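Reticulocyte binding protein (PDB 3FAW) is a cell-wall-anchored pullulanase of group B Streptococcus that probably hydrolyses alpha-1,6-glucosidic linkages in pullulan and related alpha-glucans. Local coordinates at residues A[280-285]-A[330-334]; A[429-435]-A[462-466]; A[515-519]-A[555-559]; A[599-603]-A[805-809]. One frame throughout, in Å; residues are numbered along the deposited sequence.

All four contacts involve the (beta/alpha)8 barrel of the catalytic domain. Contacts 1, 2 and 3 join pieces of the barrel and its loops. Contact 4 joins a barrel helix to the C-terminal beta domain. Contact 1 is largely at the surface and rests on one arginine held by carbonyl and carboxylate oxygens. Contacts 2 and 3 each lie about 17 Å from the chain centre and mix buried with exposed residues. Both use aspartates near helix starts, but contact 3 adds a water and an apolar patch round one phenylalanine. Contact 4 is buried and mainly apolar, with a water bridge but no direct hydrogen bond. Contacts 1 and 2 lie on opposite sides of the chain centre.

Contact 1: residues A[280-285]-A[330-334]; sequences SDQSLD and SRSTA
The guanidinium of Arg331 has Gln282 over one face and oxygens at its edge. Gln282 CG lies 3.2 Å from Arg331 NE, above the plane and shifted toward the rim. The Gln282 amide is turned 63° from the guanidinium, so the two flat groups do not stack. At the edge, Arg331 NE donates to Ser280 O at 3.1 Å. This bond is nearly straight, 165° at the hydrogen, and follows the C=O direction closely. Arg331 NH2 makes a weaker second bond to the same oxygen. Arg331 NH2 also donates to Asp285 OD1 at 3.2 Å, on the syn side but tilted out of the carboxylate plane. Asp285 OD2 completes the salt bridge 3.2 Å from Arg331 NH1, but that bond is weak and bent. The arginine chain is extended through chi2 and bends at chi3 (-72°), which turns NE toward the Ser280 carbonyl. Water 1 donates to Asp281 O and weakly accepts from Arg331 NH2. The carboxylate would probably offset the arginine charge. Asp281 OD1 accepts from Ser283 N at 3.0 Å, an Asx turn that shapes the short 3-10 segment 282-284. Arg331 ties together two successive beta-alpha loops of the (beta/alpha)8 barrel in the alpha-amylase-type catalytic domain, those after strands 269-273 and 312-315. Arg331 and Ser280 also touch Asp668 of helix 668-671, and Ser332 pairs through its backbone with Ala669 there.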
loop_
_atom_site.group_PDB
_atom_site.type_symbol
_atom_site.label_atom_id
_atom_site.label_comp_id
_atom_site.label_asym_id
_atom_site.label_seq_id
_atom_site.Cartn_x
_atom_site.Cartn_y
_atom_site.Cartn_z
ATOM N N SER A 280 -19.905 -1.279 -7.369
ATOM C CA SER A 280 -20.954 -1.604 -6.390
ATOM C C SER A 280 -22.173 -0.673 -6.455
ATOM O O SER A 280 -23.133 -0.864 -5.711
ATOM C CB SER A 280 -20.392 -1.593 -4.967
ATOM O OG SER A 280 -19.949 -0.299 -4.595
ATOM N N ASP A 281 -22.137 0.322 -7.336
ATOM C CA ASP A 281 -23.259 1.256 -7.506
ATOM C C ASP A 281 -24.543 0.529 -7.927
ATOM O O ASP A 281 -24.547 -0.231 -8.902
ATOM C CB ASP A 281 -22.900 2.318 -8.553
ATOM C CG ASP A 281 -23.832 3.530 -8.529
ATOM O OD1 ASP A 281 -24.906 3.479 -7.896
ATOM O OD2 ASP A 281 -23.478 4.546 -9.160
ATOM N N GLN A 282 -25.627 0.785 -7.194
ATOM C CA GLN A 282 -26.960 0.251 -7.514
ATOM C C GLN A 282 -27.393 0.637 -8.931
ATOM O O GLN A 282 -28.174 -0.072 -9.562
ATOM C CB GLN A 282 -28.004 0.773 -6.517
ATOM C CG GLN A 282 -27.813 0.297 -5.082
ATOM C CD GLN A 282 -28.539 1.168 -4.064
ATOM O OE1 GLN A 282 -29.547 1.804 -4.377
ATOM N NE2 GLN A 282 -28.025 1.199 -2.838
ATOM N N SER A 283 -26.887 1.776 -9.406
ATOM C CA SER A 283 -27.118 2.256 -10.769
ATOM C C SER A 283 -26.733 1.240 -11.843
ATOM O O SER A 283 -27.316 1.238 -12.924
ATOM C CB SER A 283 -26.331 3.551 -10.996
ATOM O OG SER A 283 -26.446 4.002 -12.332
ATOM N N LEU A 284 -25.753 0.388 -11.543
ATOM C CA LEU A 284 -25.257 -0.605 -12.497
ATOM C C LEU A 284 -26.103 -1.883 -12.553
ATOM O O LEU A 284 -25.869 -2.736 -13.414
ATOM C CB LEU A 284 -23.798 -0.969 -12.180
ATOM C CG LEU A 284 -22.757 0.158 -12.280
ATOM C CD1 LEU A 284 -21.362 -0.375 -11.997
ATOM C CD2 LEU A 284 -22.798 0.841 -13.640
ATOM N N ASP A 285 -27.071 -2.024 -11.648
ATOM C CA ASP A 285 -27.954 -3.191 -11.654
ATOM C C ASP A 285 -28.706 -3.268 -12.978
ATOM O O ASP A 285 -29.419 -2.335 -13.352
ATOM C CB ASP A 285 -28.950 -3.143 -10.491
ATOM C CG ASP A 285 -28.302 -3.444 -9.150
ATOM O OD1 ASP A 285 -27.306 -4.202 -9.112
ATOM O OD2 ASP A 285 -28.804 -2.929 -8.128
ATOM N N SER A 330 -23.640 -9.495 -0.623
ATOM C CA SER A 330 -24.766 -8.567 -0.566
ATOM C C SER A 330 -24.319 -7.115 -0.416
ATOM O O SER A 330 -23.335 -6.820 0.263
ATOM C CB SER A 330 -25.727 -8.941 0.572
ATOM O OG SER A 330 -25.136 -8.729 1.843
ATOM N N ARG A 331 -25.059 -6.224 -1.070
ATOM C CA ARG A 331 -24.851 -4.789 -0.955
ATOM C C ARG A 331 -25.345 -4.284 0.400
ATOM O O ARG A 331 -26.448 -4.621 0.834
ATOM C CB ARG A 331 -25.591 -4.062 -2.079
ATOM C CG ARG A 331 -25.419 -2.549 -2.073
ATOM C CD ARG A 331 -26.264 -1.880 -3.149
ATOM N NE ARG A 331 -25.728 -2.122 -4.490
ATOM C CZ ARG A 331 -26.304 -2.851 -5.449
ATOM N NH1 ARG A 331 -27.478 -3.447 -5.263
ATOM N NH2 ARG A 331 -25.694 -2.975 -6.621
ATOM N N SER A 332 -24.512 -3.486 1.061
ATOM C CA SER A 332 -24.896 -2.792 2.283
ATOM C C SER A 332 -25.430 -1.422 1.871
ATOM O O SER A 332 -24.671 -0.552 1.432
ATOM C CB SER A 332 -23.701 -2.658 3.238
ATOM O OG SER A 332 -22.509 -2.317 2.543
ATOM N N THR A 333 -26.740 -1.246 2.011
ATOM C CA THR A 333 -27.446 -0.098 1.434
ATOM C C THR A 333 -27.665 1.040 2.431
ATOM O O THR A 333 -27.843 2.192 2.028
ATOM C CB THR A 333 -28.803 -0.533 0.870
ATOM O OG1 THR A 333 -29.594 -1.100 1.922
ATOM C CG2 THR A 333 -28.613 -1.564 -0.234
ATOM N N ALA A 334 -27.670 0.716 3.722
ATOM C CA ALA A 334 -27.714 1.733 4.768
ATOM C C ALA A 334 -26.379 2.468 4.820
ATOM O O ALA A 334 -25.323 1.874 4.574
ATOM C CB ALA A 334 -28.024 1.102 6.118
HETATM O O HOH W 1 -23.374 -2.639 -8.889
#

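Contact 2: residues A[429-435]-A[462-466]; sequences TTHAMSR and HDAAA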
loop_
_atom_site.group_PDB
_atom_site.type_symbol
_atom_site.label_atom_id
_atom_site.label_comp_id
_atom_site.label_asym_id
_atom_site.label_seq_id
_atom_site.Cartn_x
_atom_site.Cartn_y
_atom_site.Cartn_z
ATOM N N THR A 429 11.376 -7.856 8.248
ATOM C CA THR A 429 11.924 -8.149 6.919
ATOM C C THR A 429 13.447 -8.031 6.808
ATOM O O THR A 429 13.990 -8.169 5.718
ATOM C CB THR A 429 11.245 -7.290 5.824
ATOM O OG1 THR A 429 11.344 -5.902 6.166
ATOM C CG2 THR A 429 9.771 -7.692 5.665
ATOM N N THR A 430 14.130 -7.778 7.927
ATOM C CA THR A 430 15.583 -7.937 8.005
ATOM C C THR A 430 15.962 -9.407 8.251
ATOM O O THR A 430 17.098 -9.807 8.011
ATOM C CB THR A 430 16.198 -7.056 9.120
ATOM O OG1 THR A 430 15.585 -7.359 10.380
ATOM C CG2 THR A 430 15.999 -5.581 8.809
ATOM N N HIS A 431 14.999 -10.199 8.725
ATOM C CA HIS A 431 15.210 -11.621 9.000
ATOM C C HIS A 431 15.056 -12.391 7.688
ATOM O O HIS A 431 14.126 -12.144 6.929
ATOM C CB HIS A 431 14.223 -12.130 10.065
ATOM C CG HIS A 431 14.153 -11.264 11.292
ATOM N ND1 HIS A 431 13.249 -11.485 12.311
ATOM C CD2 HIS A 431 14.863 -10.167 11.655
ATOM C CE1 HIS A 431 13.410 -10.568 13.249
ATOM N NE2 HIS A 431 14.387 -9.759 12.879
ATOM N N ALA A 432 15.975 -13.321 7.433
ATOM C CA ALA A 432 16.142 -13.928 6.104
ATOM C C ALA A 432 14.878 -14.546 5.491
ATOM O O ALA A 432 14.559 -14.283 4.322
ATOM C CB ALA A 432 17.267 -14.971 6.138
ATOM N N MET A 433 14.167 -15.376 6.251
ATOM C CA MET A 433 12.986 -16.058 5.718
ATOM C C MET A 433 11.768 -15.127 5.681
ATOM O O MET A 433 10.848 -15.338 4.893
ATOM C CB MET A 433 12.682 -17.329 6.511
ATOM C CG MET A 433 13.844 -18.316 6.601
ATOM S SD MET A 433 14.519 -18.837 5.011
ATOM C CE MET A 433 15.807 -17.622 4.755
ATOM N N SER A 434 11.774 -14.096 6.525
ATOM C CA SER A 434 10.762 -13.036 6.468
ATOM C C SER A 434 11.002 -12.149 5.244
ATOM O O SER A 434 10.057 -11.736 4.570
ATOM C CB SER A 434 10.799 -12.179 7.732
ATOM O OG SER A 434 10.453 -12.936 8.880
ATOM N N ARG A 435 12.271 -11.845 4.971
ATOM C CA ARG A 435 12.638 -11.142 3.746
ATOM C C ARG A 435 12.256 -11.962 2.510
ATOM O O ARG A 435 11.768 -11.408 1.529
ATOM C CB ARG A 435 14.131 -10.811 3.725
ATOM C CG ARG A 435 14.541 -9.931 2.550
ATOM C CD ARG A 435 15.993 -9.510 2.661
ATOM N NE ARG A 435 16.198 -8.502 3.698
ATOM C CZ ARG A 435 17.379 -7.972 4.008
ATOM N NH1 ARG A 435 18.483 -8.350 3.370
ATOM N NH2 ARG A 435 17.458 -7.058 4.966
ATOM N N HIS A 462 9.575 -0.828 7.067
ATOM C CA HIS A 462 10.545 -1.774 6.535
ATOM C C HIS A 462 11.947 -1.206 6.433
ATOM O O HIS A 462 12.140 -0.004 6.261
ATOM C CB HIS A 462 10.101 -2.263 5.156
ATOM C CG HIS A 462 8.868 -3.105 5.199
ATOM N ND1 HIS A 462 8.677 -4.378 5.620
ATOM C CD2 HIS A 462 7.632 -2.640 4.807
ATOM C CE1 HIS A 462 7.343 -4.660 5.468
ATOM N NE2 HIS A 462 6.734 -3.595 4.979
ATOM N N ASP A 463 12.922 -2.101 6.548
ATOM C CA ASP A 463 14.302 -1.799 6.221
ATOM C C ASP A 463 14.422 -1.523 4.723
ATOM O O ASP A 463 13.760 -2.170 3.902
ATOM C CB ASP A 463 15.228 -2.959 6.628
ATOM C CG ASP A 463 14.825 -4.287 5.998
ATOM O OD1 ASP A 463 13.755 -4.813 6.360
ATOM O OD2 ASP A 463 15.577 -4.805 5.148
ATOM N N ALA A 464 15.272 -0.561 4.378
ATOM C CA ALA A 464 15.510 -0.188 2.986
ATOM C C ALA A 464 16.083 -1.344 2.161
ATOM O O ALA A 464 15.785 -1.465 0.974
ATOM C CB ALA A 464 16.438 1.022 2.919
ATOM N N ALA A 465 16.896 -2.190 2.799
ATOM C CA ALA A 465 17.530 -3.330 2.125
ATOM C C ALA A 465 16.535 -4.332 1.526
ATOM O O ALA A 465 16.743 -4.827 0.410
ATOM C CB ALA A 465 18.487 -4.043 3.084
ATOM N N ALA A 466 15.466 -4.633 2.260
ATOM C CA ALA A 466 14.436 -5.566 1.780
ATOM C C ALA A 466 13.659 -5.004 0.583
ATOM O O ALA A 466 13.368 -5.724 -0.373
ATOM C CB ALA A 466 13.476 -5.933 2.916
#
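Thr429 OG1 is held by two bonds: it accepts from His462 ND1 and donates to Asp463 OD1. The bond from Thr429 OG1 to Asp463 OD1 is short, 2.7 Å. The one from His462 ND1 to Thr429 OG1 is 3.1 Å and lies in the imidazole plane. Thr429 OG1 sits between its backbone N and carbonyl carbon (chi1 55°), where it can face both partners. Asp463 OD2 serves other donors. Asp463 OD2 caps the start of helix 464-477 by accepting from Ala466 N at 2.9 Å, met from above the carboxylate plane. Asp463 OD2 also takes a salt bridge from Arg435 NH2 at 2.9 Å, weak as a hydrogen bond because the angle is only 125°. Arg435 NE donates to Thr429 O at 3.0 Å, which steadies the guanidinium. One face of that group lies over the backbone at Ala465 and Ala466. Thr430 CG2 presses against Asp463 CG at 3.3 Å. Asp463 and His431 are the N-cap residues of helices 464-477 and 432-449. The contact thus joins the first turns of two barrel helices, which are separated in sequence by strand 453-456. His431 turns elsewhere and stacks on Trp122 of helix 122-129.

Contact 3: residues A[515-519]-A[555-559]; sequences VFSDD and PGNFE
Val515 and Phe558 form the tightly packed part of this contact, at the C-terminal end of strand 513-516 in the (beta/alpha)8 barrel. Val515 CG2 reaches Phe558 CZ at 3.5 Å, and the two side chains run past each other in opposite directions. Pro555 CG lies over one face of the same phenyl ring. Pro555 CB also meets Ser517 OG at 3.8 Å. Around this patch, Val515 touches Gln504 and Met507, and Pro555 rests on Val566 of strand 566-568. Met507 is one of the residues of a calcium site, and that ion lies about 8 Å from the Phe558 side chain.

The other side is polar and more open, with Gly556 exposed and Asp518, Asp519 and Asn557 partly so. Here the loop 555-559 is tied to the start of helix 518-525. Asp519 OD2 accepts from Gly556 N at 2.8 Å, from above its carboxylate plane. The Asp519 carboxylate stacks loosely against the Asn557 amide, their planes 29° apart, and Asn557 OD1 comes 3.5 Å from Asp519 CB. Asn557 ND2 donates to Asp518 OD1 at 2.8 Å with an angle of 158°. The acceptor lies in the amide plane, while the donor sits above the carboxylate. Asp518 CG stands between its backbone N and carbonyl carbon (chi1 51°), which folds the carboxylate back toward Asn557. Gln504 NE2 gives Asp518 OD1 a further bond. Water 2 joins both segments: it accepts from Ser517 OG and Asp519 N, and donates to Asp518 OD1 and, at 2.7 Å, to Asn557 OD1.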
loop_
_atom_site.group_PDB
_atom_site.type_symbol
_atom_site.label_atom_id
_atom_site.label_comp_id
_atom_site.label_asym_id
_atom_site.label_seq_id
_atom_site.Cartn_x
_atom_site.Cartn_y
_atom_site.Cartn_z
ATOM N N VAL A 515 8.031 7.997 -3.073
ATOM C CA VAL A 515 7.170 8.113 -1.892
ATOM C C VAL A 515 6.146 9.239 -2.028
ATOM O O VAL A 515 6.392 10.249 -2.696
ATOM C CB VAL A 515 7.982 8.344 -0.596
ATOM C CG1 VAL A 515 8.922 7.164 -0.334
ATOM C CG2 VAL A 515 8.742 9.665 -0.663
ATOM N N PHE A 516 5.003 9.056 -1.372
ATOM C CA PHE A 516 3.945 10.064 -1.353
ATOM C C PHE A 516 4.426 11.363 -0.724
ATOM O O PHE A 516 5.094 11.348 0.308
ATOM C CB PHE A 516 2.709 9.540 -0.612
ATOM C CG PHE A 516 1.905 8.567 -1.417
ATOM C CD1 PHE A 516 0.926 9.017 -2.292
ATOM C CD2 PHE A 516 2.148 7.201 -1.329
ATOM C CE1 PHE A 516 0.185 8.124 -3.050
ATOM C CE2 PHE A 516 1.417 6.299 -2.088
ATOM C CZ PHE A 516 0.435 6.762 -2.950
ATOM N N SER A 517 4.084 12.478 -1.363
ATOM C CA SER A 517 4.434 13.798 -0.862
ATOM C C SER A 517 3.303 14.393 -0.022
ATOM O O SER A 517 2.386 15.029 -0.546
ATOM C CB SER A 517 4.788 14.737 -2.014
ATOM O OG SER A 517 5.180 16.009 -1.525
ATOM N N ASP A 518 3.383 14.190 1.290
ATOM C CA ASP A 518 2.422 14.799 2.215
ATOM C C ASP A 518 2.536 16.332 2.267
ATOM O O ASP A 518 1.572 17.013 2.615
ATOM C CB ASP A 518 2.514 14.183 3.627
ATOM C CG ASP A 518 3.930 14.155 4.193
ATOM O OD1 ASP A 518 4.914 14.193 3.427
ATOM O OD2 ASP A 518 4.056 14.062 5.430
ATOM N N ASP A 519 3.702 16.862 1.897
ATOM C CA ASP A 519 3.941 18.307 1.882
ATOM C C ASP A 519 3.078 19.041 0.849
ATOM O O ASP A 519 2.474 20.066 1.163
ATOM C CB ASP A 519 5.422 18.599 1.615
ATOM C CG ASP A 519 5.846 19.977 2.091
ATOM O OD1 ASP A 519 5.404 20.393 3.178
ATOM O OD2 ASP A 519 6.646 20.633 1.391
ATOM N N PRO A 555 9.808 18.753 -2.290
ATOM C CA PRO A 555 9.099 18.982 -1.028
ATOM C C PRO A 555 9.998 19.494 0.091
ATOM O O PRO A 555 11.183 19.191 0.118
ATOM C CB PRO A 555 8.545 17.593 -0.675
ATOM C CG PRO A 555 9.375 16.638 -1.461
ATOM C CD PRO A 555 9.687 17.350 -2.726
ATOM N N GLY A 556 9.414 20.257 1.007
ATOM C CA GLY A 556 10.154 20.869 2.105
ATOM C C GLY A 556 10.420 19.970 3.299
ATOM O O GLY A 556 11.203 20.341 4.176
ATOM N N ASN A 557 9.781 18.799 3.349
ATOM C CA ASN A 557 9.919 17.897 4.504
ATOM C C ASN A 557 10.832 16.679 4.278
ATOM O O ASN A 557 11.080 15.916 5.208
ATOM C CB ASN A 557 8.545 17.454 5.027
ATOM C CG ASN A 557 7.777 16.604 4.036
ATOM O OD1 ASN A 557 8.052 16.616 2.834
ATOM N ND2 ASN A 557 6.800 15.860 4.538
ATOM N N PHE A 558 11.307 16.489 3.050
ATOM C CA PHE A 558 12.382 15.527 2.782
ATOM C C PHE A 558 13.147 15.913 1.526
ATOM O O PHE A 558 12.613 16.616 0.664
ATOM C CB PHE A 558 11.859 14.080 2.696
ATOM C CG PHE A 558 11.115 13.743 1.416
ATOM C CD1 PHE A 558 11.800 13.299 0.288
ATOM C CD2 PHE A 558 9.728 13.805 1.365
ATOM C CE1 PHE A 558 11.118 12.963 -0.882
ATOM C CE2 PHE A 558 9.031 13.463 0.202
ATOM C CZ PHE A 558 9.730 13.044 -0.924
ATOM N N GLU A 559 14.394 15.455 1.434
ATOM C CA GLU A 559 15.244 15.745 0.279
ATOM C C GLU A 559 14.982 14.766 -0.862
ATOM O O GLU A 559 15.280 13.575 -0.751
ATOM C CB GLU A 559 16.728 15.696 0.677
ATOM C CG GLU A 559 17.715 16.084 -0.433
ATOM C CD GLU A 559 17.541 17.514 -0.930
ATOM O OE1 GLU A 559 17.071 18.374 -0.153
ATOM O OE2 GLU A 559 17.885 17.777 -2.102
HETATM O O HOH W 2 6.274 15.477 1.146
#

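Contact 4: residues A[599-603]-A[805-809]; sequences RRLRL and PLTAI
Helix 590-609 of the catalytic barrel meets the start of strand 807-813 in the C-terminal beta domain. Leu806 fills the centre. Leu806 CD2 lies over the middle of the Arg600 guanidinium, 3.9 Å from Arg600 CZ. The other methyl, Leu806 CD1, packs on the arginine stem, 4.0 Å from Arg600 CG. The Arg600 chain, extended from CG to NE, passes across Leu806 at a slant, which brings its guanidinium face under CD2. Its polar end is held elsewhere, by a salt bridge to Asp596 and a hydrogen bond to Ile537 O. Leu603 straddles the strand start with its two methyls. Leu603 CD1 approaches Leu806 CA at 4.0 Å, while Leu603 CD2 meets Ala808 CB at 3.7 Å and comes about as close, 3.6 Å, to Ala808 N. Arg599 CB touches Leu806 CB at 4.1 Å. The only polar link across the segments is water 3, which donates to Arg599 O at 2.9 Å and to Leu806 O at 2.8 Å. Leu806 has a positive phi (50°), and it and Thr807 both face Asn754 on strand 748-754. This is a G1 beta bulge at the start of strand 807-813, where the C-terminal sheet packs on a barrel helix.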
loop_
_atom_site.group_PDB
_atom_site.type_symbol
_atom_site.label_atom_id
_atom_site.label_comp_id
_atom_site.label_asym_id
_atom_site.label_seq_id
_atom_site.Cartn_x
_atom_site.Cartn_y
_atom_site.Cartn_z
ATOM N N ARG A 599 -15.077 24.312 -8.415
ATOM C CA ARG A 599 -14.126 25.280 -8.966
ATOM C C ARG A 599 -12.778 25.158 -8.254
ATOM O O ARG A 599 -11.733 25.134 -8.898
ATOM C CB ARG A 599 -14.678 26.710 -8.875
ATOM C CG ARG A 599 -15.692 27.029 -9.960
ATOM C CD ARG A 599 -16.274 28.424 -9.820
ATOM N NE ARG A 599 -17.388 28.620 -10.745
ATOM C CZ ARG A 599 -18.126 29.726 -10.834
ATOM N NH1 ARG A 599 -17.884 30.772 -10.046
ATOM N NH2 ARG A 599 -19.115 29.787 -11.716
ATOM N N ARG A 600 -12.821 25.043 -6.928
ATOM C CA ARG A 600 -11.623 24.822 -6.113
ATOM C C ARG A 600 -11.003 23.439 -6.329
ATOM O O ARG A 600 -9.781 23.301 -6.354
ATOM C CB ARG A 600 -11.948 25.023 -4.631
ATOM C CG ARG A 600 -12.332 26.455 -4.288
ATOM C CD ARG A 600 -12.835 26.574 -2.862
ATOM N NE ARG A 600 -13.194 27.948 -2.518
ATOM C CZ ARG A 600 -12.329 28.907 -2.175
ATOM N NH1 ARG A 600 -11.030 28.669 -2.138
ATOM N NH2 ARG A 600 -12.771 30.123 -1.874
ATOM N N LEU A 601 -11.846 22.422 -6.485
ATOM C CA LEU A 601 -11.386 21.058 -6.755
ATOM C C LEU A 601 -10.587 21.001 -8.057
ATOM O O LEU A 601 -9.531 20.365 -8.124
ATOM C CB LEU A 601 -12.586 20.103 -6.820
ATOM C CG LEU A 601 -12.311 18.598 -6.868
ATOM C CD1 LEU A 601 -13.546 17.833 -6.415
ATOM C CD2 LEU A 601 -11.889 18.143 -8.258
ATOM N N ARG A 602 -11.088 21.684 -9.082
ATOM C CA ARG A 602 -10.436 21.707 -10.388
ATOM C C ARG A 602 -9.069 22.392 -10.343
ATOM O O ARG A 602 -8.156 21.998 -11.067
ATOM C CB ARG A 602 -11.346 22.368 -11.429
ATOM C CG ARG A 602 -12.518 21.486 -11.835
ATOM C CD ARG A 602 -13.345 22.099 -12.966
ATOM N NE ARG A 602 -14.332 23.071 -12.494
ATOM C CZ ARG A 602 -15.661 22.938 -12.566
ATOM N NH1 ARG A 602 -16.233 21.856 -13.083
ATOM N NH2 ARG A 602 -16.438 23.910 -12.107
ATOM N N LEU A 603 -8.928 23.405 -9.489
ATOM C CA LEU A 603 -7.631 24.042 -9.264
ATOM C C LEU A 603 -6.616 23.046 -8.710
ATOM O O LEU A 603 -5.474 23.015 -9.158
ATOM C CB LEU A 603 -7.755 25.234 -8.310
ATOM C CG LEU A 603 -8.569 26.436 -8.798
ATOM C CD1 LEU A 603 -8.453 27.568 -7.787
ATOM C CD2 LEU A 603 -8.133 26.895 -10.188
ATOM N N PRO A 805 -11.563 35.029 -10.300
ATOM C CA PRO A 805 -11.394 34.225 -9.083
ATOM C C PRO A 805 -11.639 32.728 -9.308
ATOM O O PRO A 805 -12.453 32.356 -10.155
ATOM C CB PRO A 805 -12.446 34.800 -8.126
ATOM C CG PRO A 805 -13.404 35.550 -8.984
ATOM C CD PRO A 805 -12.625 36.038 -10.156
ATOM N N LEU A 806 -10.922 31.890 -8.559
ATOM C CA LEU A 806 -11.058 30.433 -8.643
ATOM C C LEU A 806 -10.975 29.903 -10.083
ATOM O O LEU A 806 -11.813 29.104 -10.514
ATOM C CB LEU A 806 -12.367 29.993 -7.978
ATOM C CG LEU A 806 -12.582 30.499 -6.546
ATOM C CD1 LEU A 806 -13.790 29.818 -5.925
ATOM C CD2 LEU A 806 -11.339 30.269 -5.686
ATOM N N THR A 807 -9.955 30.352 -10.809
ATOM C CA THR A 807 -9.784 30.011 -12.224
ATOM C C THR A 807 -8.342 29.589 -12.518
ATOM O O THR A 807 -7.392 30.188 -12.003
ATOM C CB THR A 807 -10.154 31.208 -13.134
ATOM O OG1 THR A 807 -11.513 31.595 -12.891
ATOM C CG2 THR A 807 -9.982 30.858 -14.613
ATOM N N ALA A 808 -8.195 28.548 -13.338
ATOM C CA ALA A 808 -6.885 28.104 -13.815
ATOM C C ALA A 808 -6.760 28.394 -15.307
ATOM O O ALA A 808 -7.666 28.080 -16.075
ATOM C CB ALA A 808 -6.695 26.611 -13.545
ATOM N N ILE A 809 -5.644 29.001 -15.707
ATOM C CA ILE A 809 -5.365 29.271 -17.118
ATOM C C ILE A 809 -4.022 28.666 -17.534
ATOM O O ILE A 809 -3.015 28.862 -16.856
ATOM C CB ILE A 809 -5.334 30.790 -17.429
ATOM C CG1 ILE A 809 -6.587 31.499 -16.895
ATOM C CG2 ILE A 809 -5.226 31.018 -18.930
ATOM C CD1 ILE A 809 -7.867 31.096 -17.586
HETATM O O HOH W 3 -11.857 26.460 -11.456
#